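PDB 5EK5: IRMA from Escherichia coli CFT073, which is a secreted, virulence-associated protein of fibronectin-like fold that probably acts by mimicking an interleukin receptor. Local coordinates for residues I44-D50 against V87-I93; I9-D15 against Y26-D31; V57-T63 against A77-T81. Residues are numbered along the deposited sequence.

In the fold
The three contacts take in both sheets of a fibronectin-like beta sandwich. Contact 1 pairs strands within one sheet and contact 2 within the other; their centres lie about 13 Å apart, and they meet across the core where V87 CG2 packs 3.5 Å from Y26 OH and I44 CD1 4.1 Å from L30 CD2. Contact 3 joins the sheets along one open side, its centre about 9 Å from contact 1's and about 12 Å from contact 2's. Strand 55-63 is the neighbour of 42-49 and strand 74-82 that of 23-31; C24 is disulfide-bonded to C83, just past the end of strand 74-82. Contacts 1 and 2 also touch the second subunit; contact 3 does not.

Contact 1 (I44-D50 against V87-I93); sequences ITLQLKD and VATTEII
Run I44-K49 as an extended strand and lay T89-I93 beside it antiparallel, V87 and A88 leading in, the short axes at 147° and 4.5 Å apart at their closest. Q47 and E91 form a hydrogen-bonded pair, Q47 N to E91 O and E91 N to Q47 O both 2.9 Å; L46 faces I92 and L48 faces T90 in non-hydrogen-bonded pairs. I93 N reaches T45 O at 3.0 Å. K49 N binds T89 O at 2.8 Å, while K49 O takes both A88 N (2.8 Å) and T89 N (3.3 Å), a classic beta bulge.

L46 and L48, both m,p, turn into the core with T90 (p) and I92 (m,t). L46 CD2 lies 4.2 Å from I92 CG1, L48 CG 3.9 Å from T90 CG2, and L48 CD2 3.9 Å from V87 CG2; F28 and L79 of the facing sheet close over this side. On the reverse, K49 is stretched (m,t,t,t) and E91 is t,t with chi3 -59°, so that K49 NZ makes a salt bridge with E91 OE1 at 3.5 Å. That oxygen is also hydrogen-bonded to T122 of the second subunit, whose strand pairs in parallel with T89-E91. I93 (p,t) sets CD1 3.8 Å from T45 CG2 (T45 m), and CG2 4.1 Å from OE1 of Q47 (m,t). This is the central antiparallel pairing of a fibronectin-type beta sandwich, here continued across a dimer interface.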
# COMPACT_ATOMS: atom_id res chain seq x y z
N ILE B 44 -6.29 17.19 -8.04
CA ILE B 44 -5.21 17.22 -7.07
C ILE B 44 -3.90 17.70 -7.69
O ILE B 44 -3.45 17.16 -8.71
CB ILE B 44 -5.00 15.83 -6.45
CG1 ILE B 44 -6.33 15.30 -5.89
CG2 ILE B 44 -3.93 15.88 -5.37
CD1 ILE B 44 -6.25 13.90 -5.33
N THR B 45 -3.30 18.71 -7.08
CA THR B 45 -2.03 19.26 -7.55
C THR B 45 -0.85 18.76 -6.72
O THR B 45 -0.81 18.96 -5.51
CB THR B 45 -2.04 20.80 -7.53
OG1 THR B 45 -3.14 21.27 -8.32
CG2 THR B 45 -0.75 21.34 -8.09
N LEU B 46 0.11 18.11 -7.38
CA LEU B 46 1.24 17.50 -6.69
C LEU B 46 2.59 18.08 -7.13
O LEU B 46 2.82 18.27 -8.32
CB LEU B 46 1.25 15.99 -6.91
CG LEU B 46 0.05 15.20 -6.36
CD1 LEU B 46 -1.06 15.11 -7.41
CD2 LEU B 46 0.49 13.81 -5.92
N GLN B 47 3.46 18.35 -6.16
CA GLN B 47 4.86 18.64 -6.45
C GLN B 47 5.67 17.35 -6.50
O GLN B 47 5.73 16.61 -5.52
CB GLN B 47 5.47 19.57 -5.40
CG GLN B 47 5.19 21.05 -5.60
CD GLN B 47 5.83 21.90 -4.52
OE1 GLN B 47 6.14 21.42 -3.43
NE2 GLN B 47 6.05 23.17 -4.83
N LEU B 48 6.30 17.08 -7.65
CA LEU B 48 7.18 15.92 -7.76
C LEU B 48 8.58 16.32 -7.35
O LEU B 48 9.12 17.33 -7.82
CB LEU B 48 7.18 15.35 -9.18
CG LEU B 48 5.96 14.53 -9.64
CD1 LEU B 48 4.67 15.34 -9.60
CD2 LEU B 48 6.19 13.95 -11.02
N LYS B 49 9.18 15.54 -6.46
CA LYS B 49 10.45 15.90 -5.85
C LYS B 49 11.48 14.80 -6.04
O LYS B 49 11.12 13.62 -6.14
CB LYS B 49 10.24 16.17 -4.36
CG LYS B 49 9.33 17.36 -4.07
CD LYS B 49 9.14 17.57 -2.58
CE LYS B 49 8.36 18.85 -2.31
NZ LYS B 49 8.35 19.20 -0.87
N ASP B 50 12.75 15.17 -6.11
CA ASP B 50 13.81 14.16 -6.13
C ASP B 50 14.05 13.64 -4.71
O ASP B 50 13.33 14.01 -3.78
CB ASP B 50 15.09 14.71 -6.78
CG ASP B 50 15.67 15.92 -6.05
OD1 ASP B 50 15.45 16.08 -4.83
OD2 ASP B 50 16.36 16.72 -6.71
N VAL B 87 12.10 11.03 -9.91
CA VAL B 87 11.07 11.27 -8.90
C VAL B 87 11.11 10.28 -7.74
O VAL B 87 11.00 9.07 -7.94
CB VAL B 87 9.66 11.22 -9.52
CG1 VAL B 87 8.60 11.63 -8.49
CG2 VAL B 87 9.60 12.07 -10.78
N ALA B 88 11.23 10.80 -6.52
CA ALA B 88 11.27 9.96 -5.33
C ALA B 88 10.03 10.15 -4.46
O ALA B 88 9.52 9.20 -3.87
CB ALA B 88 12.53 10.24 -4.52
N THR B 89 9.56 11.39 -4.35
CA THR B 89 8.39 11.70 -3.53
C THR B 89 7.47 12.69 -4.24
O THR B 89 7.87 13.37 -5.18
CB THR B 89 8.76 12.28 -2.14
OG1 THR B 89 9.20 13.64 -2.29
CG2 THR B 89 9.86 11.47 -1.46
N THR B 90 6.22 12.75 -3.77
CA THR B 90 5.26 13.74 -4.25
C THR B 90 4.57 14.39 -3.05
O THR B 90 4.29 13.73 -2.05
CB THR B 90 4.19 13.12 -5.18
OG1 THR B 90 3.47 12.09 -4.48
CG2 THR B 90 4.82 12.55 -6.43
N GLU B 91 4.31 15.69 -3.15
CA GLU B 91 3.61 16.38 -2.08
C GLU B 91 2.33 17.01 -2.58
O GLU B 91 2.34 17.79 -3.54
CB GLU B 91 4.51 17.45 -1.44
CG GLU B 91 3.81 18.31 -0.41
CD GLU B 91 4.78 19.06 0.48
OE1 GLU B 91 5.60 18.41 1.16
OE2 GLU B 91 4.72 20.31 0.50
N ILE B 92 1.22 16.67 -1.94
CA ILE B 92 -0.07 17.24 -2.28
C ILE B 92 -0.14 18.65 -1.71
O ILE B 92 -0.04 18.84 -0.50
CB ILE B 92 -1.24 16.40 -1.73
CG1 ILE B 92 -1.12 14.95 -2.22
CG2 ILE B 92 -2.57 17.01 -2.14
CD1 ILE B 92 -2.14 14.02 -1.60
N ILE B 93 -0.30 19.64 -2.59
CA ILE B 93 -0.31 21.03 -2.15
C ILE B 93 -1.66 21.70 -2.34
O ILE B 93 -1.91 22.76 -1.77
CB ILE B 93 0.75 21.85 -2.91
CG1 ILE B 93 0.44 21.87 -4.40
CG2 ILE B 93 2.14 21.28 -2.66
CD1 ILE B 93 1.32 22.81 -5.20

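Contact 2 (I9-D15 against Y26-D31); sequences ISIRNTD and YQFRLD
Build I9-D15 and Y26-D31 as antiparallel arms of a beta hairpin, axes at 139° and 4.5 Å apart at closest. S10 and D31 form a hydrogen-bonded pair (S10 N to D31 O 2.8 Å, D31 N to S10 O 2.9 Å), as do R12 and R29 (R29 N to R12 O 3.0 Å, with a weak return bond, R12 N to R29 O, 3.3 Å). I11 lies opposite L30 and N13 opposite F28.

On the core face the side chains interdigitate. L30 fits between the isoleucines, its CG 3.8 Å from I9 CG2 and its CD1 3.8 Å from I11 CD1. I11 (t,t) fills the notch between L30 and the F28 ring, with CG1 4.3 Å from F28 CD2. Beyond it N13 covers the ring: CB is 3.8 Å from F28 CE2 and ND2 stands over one ring face.

The register then slips by one residue in a beta bulge, T14 falling to phi/psi -111/-14°. Q27 O accepts both T14 N and N13 ND2 at 2.9 Å, and Q27 N binds D15 O at 2.9 Å. N13 OD1 is held by Y116 and L119 of the second subunit. T14 sets CG2 against R29 CB (3.7 Å); on the arginine face R12 NH2 lies 3.4 Å from R29 NH1, like charges side by side. This is a bulged hairpin of the kind that builds one wall of a fibronectin-like sandwich.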
# COMPACT_ATOMS: atom_id res chain seq x y z
N ILE B 9 -9.77 10.03 2.89
CA ILE B 9 -9.15 9.45 1.70
C ILE B 9 -7.72 9.03 2.00
O ILE B 9 -6.84 9.87 2.17
CB ILE B 9 -9.11 10.45 0.52
CG1 ILE B 9 -10.51 10.93 0.16
CG2 ILE B 9 -8.44 9.81 -0.70
CD1 ILE B 9 -10.51 12.09 -0.81
N SER B 10 -7.49 7.72 2.03
CA SER B 10 -6.14 7.22 2.04
C SER B 10 -5.66 7.27 0.60
O SER B 10 -6.43 7.05 -0.33
CB SER B 10 -6.08 5.79 2.59
OG SER B 10 -6.58 4.87 1.65
N ILE B 11 -4.39 7.59 0.42
CA ILE B 11 -3.85 7.71 -0.92
C ILE B 11 -2.43 7.18 -0.94
O ILE B 11 -1.61 7.48 -0.06
CB ILE B 11 -3.90 9.18 -1.42
CG1 ILE B 11 -3.35 9.29 -2.85
CG2 ILE B 11 -3.16 10.11 -0.47
CD1 ILE B 11 -3.65 10.62 -3.51
N ARG B 12 -2.15 6.34 -1.93
CA ARG B 12 -0.84 5.73 -2.07
C ARG B 12 -0.53 5.46 -3.53
O ARG B 12 -1.43 5.30 -4.35
CB ARG B 12 -0.77 4.44 -1.26
CG ARG B 12 -1.70 3.33 -1.74
CD ARG B 12 -1.67 2.14 -0.79
NE ARG B 12 -2.47 1.02 -1.27
CZ ARG B 12 -2.00 0.00 -1.98
NH1 ARG B 12 -0.72 -0.04 -2.31
NH2 ARG B 12 -2.81 -0.97 -2.37
N ASN B 13 0.76 5.42 -3.85
CA ASN B 13 1.21 5.12 -5.19
C ASN B 13 1.31 3.61 -5.37
O ASN B 13 1.98 2.93 -4.60
CB ASN B 13 2.55 5.79 -5.47
CG ASN B 13 3.20 5.30 -6.73
OD1 ASN B 13 4.32 4.80 -6.71
ND2 ASN B 13 2.51 5.45 -7.85
N THR B 14 0.64 3.09 -6.40
CA THR B 14 0.51 1.64 -6.57
C THR B 14 1.28 1.09 -7.77
O THR B 14 1.50 -0.11 -7.86
CB THR B 14 -0.96 1.23 -6.71
OG1 THR B 14 -1.56 1.98 -7.77
CG2 THR B 14 -1.71 1.46 -5.41
N ASP B 15 1.71 1.98 -8.66
CA ASP B 15 2.43 1.55 -9.85
C ASP B 15 3.01 2.72 -10.64
O ASP B 15 2.63 3.87 -10.45
CB ASP B 15 1.49 0.75 -10.77
CG ASP B 15 2.24 -0.16 -11.73
OD1 ASP B 15 3.49 -0.08 -11.79
OD2 ASP B 15 1.57 -0.95 -12.44
N TYR B 26 2.28 7.72 -13.08
CA TYR B 26 2.23 7.24 -11.71
C TYR B 26 0.79 7.03 -11.28
O TYR B 26 -0.02 7.95 -11.28
CB TYR B 26 2.95 8.21 -10.77
CG TYR B 26 4.36 8.52 -11.21
CD1 TYR B 26 5.41 7.67 -10.90
CD2 TYR B 26 4.65 9.67 -11.95
CE1 TYR B 26 6.71 7.95 -11.30
CE2 TYR B 26 5.94 9.95 -12.36
CZ TYR B 26 6.96 9.09 -12.03
OH TYR B 26 8.25 9.36 -12.44
N GLN B 27 0.48 5.79 -10.92
CA GLN B 27 -0.88 5.41 -10.57
C GLN B 27 -1.10 5.55 -9.07
O GLN B 27 -0.33 5.02 -8.26
CB GLN B 27 -1.16 3.97 -11.01
CG GLN B 27 -2.56 3.47 -10.70
CD GLN B 27 -2.79 2.07 -11.23
OE1 GLN B 27 -1.95 1.52 -11.94
NE2 GLN B 27 -3.92 1.48 -10.87
N PHE B 28 -2.16 6.25 -8.70
CA PHE B 28 -2.49 6.40 -7.29
C PHE B 28 -3.85 5.78 -7.03
O PHE B 28 -4.82 6.00 -7.77
CB PHE B 28 -2.48 7.87 -6.88
CG PHE B 28 -1.12 8.51 -6.96
CD1 PHE B 28 -0.63 9.00 -8.15
CD2 PHE B 28 -0.32 8.61 -5.82
CE1 PHE B 28 0.62 9.59 -8.23
CE2 PHE B 28 0.93 9.19 -5.89
CZ PHE B 28 1.40 9.68 -7.09
N ARG B 29 -3.93 4.98 -5.97
CA ARG B 29 -5.21 4.47 -5.50
C ARG B 29 -5.73 5.32 -4.36
O ARG B 29 -5.02 5.58 -3.38
CB ARG B 29 -5.10 3.01 -5.07
CG ARG B 29 -6.43 2.42 -4.63
CD ARG B 29 -6.26 0.98 -4.23
NE ARG B 29 -5.87 0.16 -5.38
CZ ARG B 29 -5.56 -1.13 -5.31
NH1 ARG B 29 -5.60 -1.77 -4.14
NH2 ARG B 29 -5.21 -1.79 -6.40
N LEU B 30 -6.98 5.76 -4.49
CA LEU B 30 -7.62 6.53 -3.43
C LEU B 30 -8.69 5.65 -2.80
O LEU B 30 -9.43 4.97 -3.51
CB LEU B 30 -8.21 7.83 -3.96
CG LEU B 30 -7.28 9.02 -4.22
CD1 LEU B 30 -6.32 8.72 -5.36
CD2 LEU B 30 -8.06 10.29 -4.51
N ASP B 31 -8.77 5.67 -1.48
CA ASP B 31 -9.65 4.76 -0.75
C ASP B 31 -10.31 5.47 0.42
O ASP B 31 -9.64 6.09 1.24
CB ASP B 31 -8.85 3.55 -0.27
CG ASP B 31 -9.72 2.44 0.30
OD1 ASP B 31 -10.92 2.67 0.57
OD2 ASP B 31 -9.19 1.32 0.49
O HOH W 1 -5.27 3.78 -0.76

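Contact 3 (V57-T63 against A77-T81); sequences VTRKMET and AFLET
In this fibronectin-like beta sandwich, V57-T63 and A77-T81 are edge strands of the two different sheets, and they meet at the open side of the core. They run nearly antiparallel, with axes at 159° and 6.0 Å at closest approach, too far apart to pair: no direct hydrogen bond crosses. M61, A77 and L79 account for about half of the buried surface. M61, extended as t,t,p, reaches between the strands, with CG 3.7 Å from A77 CB and 3.5 Å from F78 O, and SD 4.2 Å from L79 CB; F28, on strand 23-31 beside A77-T81, also packs on it. A77, small and pointing at the other strand, is cupped by M61 and by T63, whose CG2 lies 3.5 Å away from A77 CB. L79 (t,p) turns its CD1 to R59 CB, 3.5 Å off. Along the seam, waters stand in for strand pairing. One links K60 O (3.2 Å) to E80 N (3.0 Å), and another donates to E62 O at 2.6 Å and accepts from F78 N at 2.8 Å.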
# COMPACT_ATOMS: atom_id res chain seq x y z
N VAL B 57 8.90 19.04 -11.00
CA VAL B 57 7.76 19.61 -11.70
C VAL B 57 6.53 19.64 -10.80
O VAL B 57 6.47 18.94 -9.79
CB VAL B 57 7.40 18.82 -12.98
CG1 VAL B 57 8.43 19.05 -14.07
CG2 VAL B 57 7.27 17.34 -12.67
N THR B 58 5.56 20.47 -11.16
CA THR B 58 4.28 20.48 -10.46
C THR B 58 3.18 20.13 -11.46
O THR B 58 3.03 20.78 -12.49
CB THR B 58 4.00 21.84 -9.81
OG1 THR B 58 4.99 22.10 -8.81
CG2 THR B 58 2.63 21.83 -9.16
N ARG B 59 2.41 19.10 -11.14
CA ARG B 59 1.41 18.58 -12.06
C ARG B 59 0.08 18.35 -11.35
O ARG B 59 0.02 18.24 -10.13
CB ARG B 59 1.90 17.29 -12.71
CG ARG B 59 3.15 17.45 -13.57
CD ARG B 59 2.80 18.06 -14.92
NE ARG B 59 3.98 18.25 -15.76
CZ ARG B 59 4.68 19.38 -15.82
NH1 ARG B 59 4.33 20.43 -15.08
NH2 ARG B 59 5.74 19.47 -16.61
N LYS B 60 -0.99 18.29 -12.14
CA LYS B 60 -2.32 18.06 -11.59
C LYS B 60 -2.83 16.66 -11.92
O LYS B 60 -2.52 16.10 -12.97
CB LYS B 60 -3.30 19.12 -12.10
CG LYS B 60 -3.07 20.49 -11.49
CD LYS B 60 -4.11 21.50 -11.96
CE LYS B 60 -3.77 22.89 -11.46
NZ LYS B 60 -4.81 23.89 -11.84
N MET B 61 -3.62 16.11 -11.01
CA MET B 61 -4.19 14.78 -11.17
C MET B 61 -5.71 14.81 -10.99
O MET B 61 -6.21 15.43 -10.05
CB MET B 61 -3.53 13.82 -10.17
CG MET B 61 -3.99 12.38 -10.27
SD MET B 61 -3.03 11.31 -9.17
CE MET B 61 -3.59 11.85 -7.56
N GLU B 62 -6.43 14.15 -11.89
CA GLU B 62 -7.89 14.12 -11.83
C GLU B 62 -8.43 12.74 -11.48
O GLU B 62 -7.94 11.72 -11.96
CB GLU B 62 -8.48 14.57 -13.18
CG GLU B 62 -8.06 15.97 -13.60
CD GLU B 62 -8.93 17.05 -12.98
OE1 GLU B 62 -9.25 16.93 -11.78
OE2 GLU B 62 -9.27 18.02 -13.69
N THR B 63 -9.46 12.72 -10.64
CA THR B 63 -10.09 11.46 -10.24
C THR B 63 -11.57 11.47 -10.57
O THR B 63 -12.19 12.53 -10.64
CB THR B 63 -9.93 11.18 -8.73
OG1 THR B 63 -10.86 11.99 -7.99
CG2 THR B 63 -8.52 11.46 -8.26
N ALA B 77 -6.26 7.00 -9.94
CA ALA B 77 -5.92 8.21 -10.69
C ALA B 77 -4.49 8.13 -11.21
O ALA B 77 -3.66 7.42 -10.65
CB ALA B 77 -6.10 9.43 -9.82
N PHE B 78 -4.21 8.87 -12.28
CA PHE B 78 -2.89 8.81 -12.89
C PHE B 78 -2.24 10.18 -13.01
O PHE B 78 -2.88 11.16 -13.40
CB PHE B 78 -2.99 8.14 -14.26
CG PHE B 78 -3.39 6.70 -14.19
CD1 PHE B 78 -4.73 6.34 -14.15
CD2 PHE B 78 -2.43 5.70 -14.12
CE1 PHE B 78 -5.10 5.02 -14.06
CE2 PHE B 78 -2.80 4.37 -14.05
CZ PHE B 78 -4.14 4.03 -14.01
N LEU B 79 -0.96 10.23 -12.67
CA LEU B 79 -0.17 11.45 -12.78
C LEU B 79 0.88 11.31 -13.88
O LEU B 79 1.78 10.47 -13.78
CB LEU B 79 0.49 11.77 -11.44
CG LEU B 79 1.35 13.03 -11.39
CD1 LEU B 79 0.53 14.20 -11.91
CD2 LEU B 79 1.79 13.30 -9.97
N GLU B 80 0.74 12.10 -14.94
CA GLU B 80 1.65 12.05 -16.08
C GLU B 80 2.73 13.13 -16.08
O GLU B 80 2.45 14.31 -15.85
CB GLU B 80 0.86 12.15 -17.38
CG GLU B 80 -0.04 10.97 -17.68
CD GLU B 80 -0.44 10.93 -19.14
OE1 GLU B 80 0.42 11.20 -20.01
OE2 GLU B 80 -1.62 10.63 -19.43
N THR B 81 3.96 12.71 -16.34
CA THR B 81 5.07 13.64 -16.54
C THR B 81 6.17 12.93 -17.32
O THR B 81 6.20 11.70 -17.37
CB THR B 81 5.63 14.17 -15.21
OG1 THR B 81 6.54 15.25 -15.47
CG2 THR B 81 6.35 13.07 -14.45
O HOH W 2 -1.39 14.16 -15.31
O HOH W 3 -6.33 10.26 -13.43
O HOH W 4 -5.34 13.28 -14.45